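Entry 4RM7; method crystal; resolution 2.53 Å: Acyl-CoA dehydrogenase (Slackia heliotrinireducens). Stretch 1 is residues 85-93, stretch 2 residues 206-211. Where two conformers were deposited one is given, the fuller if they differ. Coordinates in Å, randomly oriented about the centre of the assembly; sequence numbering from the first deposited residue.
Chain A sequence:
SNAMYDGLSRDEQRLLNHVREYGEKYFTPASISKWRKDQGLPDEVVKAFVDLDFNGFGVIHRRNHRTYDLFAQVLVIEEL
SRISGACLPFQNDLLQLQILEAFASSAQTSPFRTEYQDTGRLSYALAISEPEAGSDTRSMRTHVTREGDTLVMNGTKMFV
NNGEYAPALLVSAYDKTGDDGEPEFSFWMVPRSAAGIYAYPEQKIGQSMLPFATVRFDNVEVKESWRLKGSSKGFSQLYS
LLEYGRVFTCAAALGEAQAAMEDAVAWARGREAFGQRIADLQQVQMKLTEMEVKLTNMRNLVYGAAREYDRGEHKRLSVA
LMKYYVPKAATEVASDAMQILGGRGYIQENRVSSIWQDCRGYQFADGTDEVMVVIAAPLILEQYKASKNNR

Stretch 1, residues 85-93: GACLPFQND
Stretch 2 206-211: GQSMLP

Two segments distant in sequence can pack without a single hydrogen bond between them, and this contact in an acyl-CoA dehydrogenase is made by packing. At its apolar centre lies Cys 87, whose CA-to-CB bond points toward the second stretch and whose chi1 is t (-169°). Cys 87 SG sits 4.1 Å from Leu 210 CD2, Cys 87 CB 3.9 Å from Gln 207 CG, and Cys 87 O 3.7 Å from Met 209 CB, a packing contact.

The CA-to-CB bond of Met 209, modelled as selenomethionine, also points toward stretch 1. With chi1 m, chi2 t and chi3 off-well at -127°, Met 209 CE comes to 4.1 Å from CB of Ala 86 and Met 209 SE to 4.3 Å from CD2 of Leu 88. The CA-to-CB bond of Leu 88 (m, t) points away, yet the end of its side chain comes nearer. Leu 210 (chi1 t, chi2 p) extends the apolar surface: its CD1 lies 4.3 Å from CA of Pro 89 and 4.1 Å from CB of Asn 92.

The register is seen in CA separations of 5.5 Å for Cys 87 and Gln 207, 6.5 Å for Leu 88 and Met 209, and 6.3 Å for Pro 89 and Leu 210; the chains therefore advance in the same sense. A type I turn from Gln 207 to Leu 210, closed by Leu 210 N to Gln 207 O at 3.0 Å, presents Met 209 and Leu 210. In stretch 1, Ala 86 (-143/163) through Leu 88 (-104/157) is extended; the chain is helical by Phe 90 to Asp 93, and Asp 93 N donates a hydrogen bond to Pro 89 O at 3.1 Å.

Toward the polar edge, Asn 92 contributes its CB, and Gln 207 (phi/psi 59/50; m, t) lies against Cys 87, closest at CG, and its NE2 is hydrogen-bonded elsewhere in the structure. Together the stretches bury 360 Å².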

# COMPACT_ATOMS: atom_id res chain seq x y z
N GLY A 85 25.08 10.26 -3.76
CA GLY A 85 23.88 9.77 -4.43
C GLY A 85 24.19 8.45 -5.12
O GLY A 85 23.59 8.10 -6.14
N ALA A 86 25.14 7.72 -4.58
CA ALA A 86 25.62 6.54 -5.28
C ALA A 86 25.94 5.42 -4.32
O ALA A 86 26.07 5.63 -3.12
CB ALA A 86 26.85 6.89 -6.13
N CYS A 87 26.05 4.22 -4.88
CA CYS A 87 26.53 3.07 -4.16
C CYS A 87 28.04 3.05 -4.21
O CYS A 87 28.62 2.90 -5.27
CB CYS A 87 25.97 1.78 -4.76
SG CYS A 87 26.27 0.35 -3.73
N LEU A 88 28.69 3.21 -3.06
CA LEU A 88 30.14 3.33 -2.99
C LEU A 88 30.78 2.03 -2.50
O LEU A 88 30.12 1.23 -1.84
CB LEU A 88 30.51 4.52 -2.09
CG LEU A 88 29.93 5.86 -2.53
CD1 LEU A 88 30.28 6.92 -1.50
CD2 LEU A 88 30.41 6.27 -3.92
N PRO A 89 32.06 1.80 -2.82
CA PRO A 89 32.74 0.53 -2.48
C PRO A 89 33.08 0.39 -1.00
O PRO A 89 33.42 -0.70 -0.55
CB PRO A 89 34.04 0.58 -3.29
CG PRO A 89 33.97 1.77 -4.15
CD PRO A 89 32.96 2.71 -3.55
N PHE A 90 33.01 1.50 -0.27
CA PHE A 90 33.53 1.55 1.09
C PHE A 90 32.92 0.52 2.01
O PHE A 90 33.65 -0.19 2.70
CB PHE A 90 33.36 2.95 1.67
CG PHE A 90 34.05 3.99 0.87
CD1 PHE A 90 35.40 3.87 0.58
CD2 PHE A 90 33.34 5.06 0.35
CE1 PHE A 90 36.05 4.83 -0.19
CE2 PHE A 90 33.98 6.03 -0.42
CZ PHE A 90 35.34 5.91 -0.70
N GLN A 91 31.59 0.42 2.02
CA GLN A 91 30.94 -0.53 2.94
C GLN A 91 31.35 -1.97 2.62
O GLN A 91 31.56 -2.77 3.52
CB GLN A 91 29.40 -0.37 2.96
CG GLN A 91 28.65 -0.47 1.63
CD GLN A 91 28.56 0.88 0.92
OE1 GLN A 91 29.43 1.73 1.08
NE2 GLN A 91 27.51 1.06 0.11
N ASN A 92 31.52 -2.30 1.33
CA ASN A 92 31.93 -3.65 0.97
C ASN A 92 33.37 -3.95 1.43
O ASN A 92 33.66 -5.06 1.85
CB ASN A 92 31.79 -3.88 -0.54
CG ASN A 92 32.22 -5.28 -0.97
OD1 ASN A 92 33.29 -5.47 -1.56
ND2 ASN A 92 31.41 -6.28 -0.65
N ASP A 93 34.25 -2.96 1.38
CA ASP A 93 35.59 -3.14 1.96
C ASP A 93 35.56 -3.35 3.48
O ASP A 93 36.26 -4.22 3.99
CB ASP A 93 36.50 -1.95 1.67
CG ASP A 93 36.74 -1.74 0.20
OD1 ASP A 93 36.62 -2.72 -0.58
OD2 ASP A 93 37.04 -0.59 -0.17
N GLY A 206 21.78 -1.30 -11.78
CA GLY A 206 22.21 -0.27 -10.86
C GLY A 206 23.45 -0.68 -10.10
O GLY A 206 23.95 -1.79 -10.28
N GLN A 207 23.96 0.23 -9.26
CA GLN A 207 25.16 0.00 -8.46
C GLN A 207 26.37 -0.29 -9.32
O GLN A 207 27.09 -1.26 -9.07
CB GLN A 207 24.95 -1.13 -7.46
CG GLN A 207 23.78 -0.87 -6.52
CD GLN A 207 23.47 -2.04 -5.64
OE1 GLN A 207 24.19 -3.04 -5.65
NE2 GLN A 207 22.40 -1.92 -4.87
N SER A 208 26.58 0.56 -10.32
CA SER A 208 27.64 0.41 -11.32
C SER A 208 29.05 0.28 -10.74
O SER A 208 29.89 -0.43 -11.30
CB SER A 208 27.59 1.60 -12.28
OG SER A 208 26.38 1.61 -13.02
N MSE A 209 29.29 0.88 -9.60
CA MSE A 209 30.62 0.94 -9.04
C MSE A 209 30.92 -0.27 -8.22
O MSE A 209 31.98 -0.36 -7.59
CB MSE A 209 30.74 2.18 -8.19
CG MSE A 209 31.00 3.36 -9.10
SE MSE A 209 31.29 4.87 -7.91
CE MSE A 209 29.98 6.12 -8.64
N LEU A 210 30.00 -1.20 -8.19
CA LEU A 210 30.22 -2.41 -7.43
C LEU A 210 29.99 -3.57 -8.39
O LEU A 210 29.03 -4.33 -8.25
CB LEU A 210 29.24 -2.44 -6.27
CG LEU A 210 29.55 -3.27 -5.03
CD1 LEU A 210 30.85 -2.85 -4.39
CD2 LEU A 210 28.40 -3.18 -4.04
N PRO A 211 30.85 -3.70 -9.38
CA PRO A 211 30.69 -4.76 -10.38
C PRO A 211 30.89 -6.13 -9.80
O PRO A 211 31.88 -6.36 -9.14
CB PRO A 211 31.83 -4.49 -11.35
CG PRO A 211 32.86 -3.84 -10.52
CD PRO A 211 32.09 -2.95 -9.60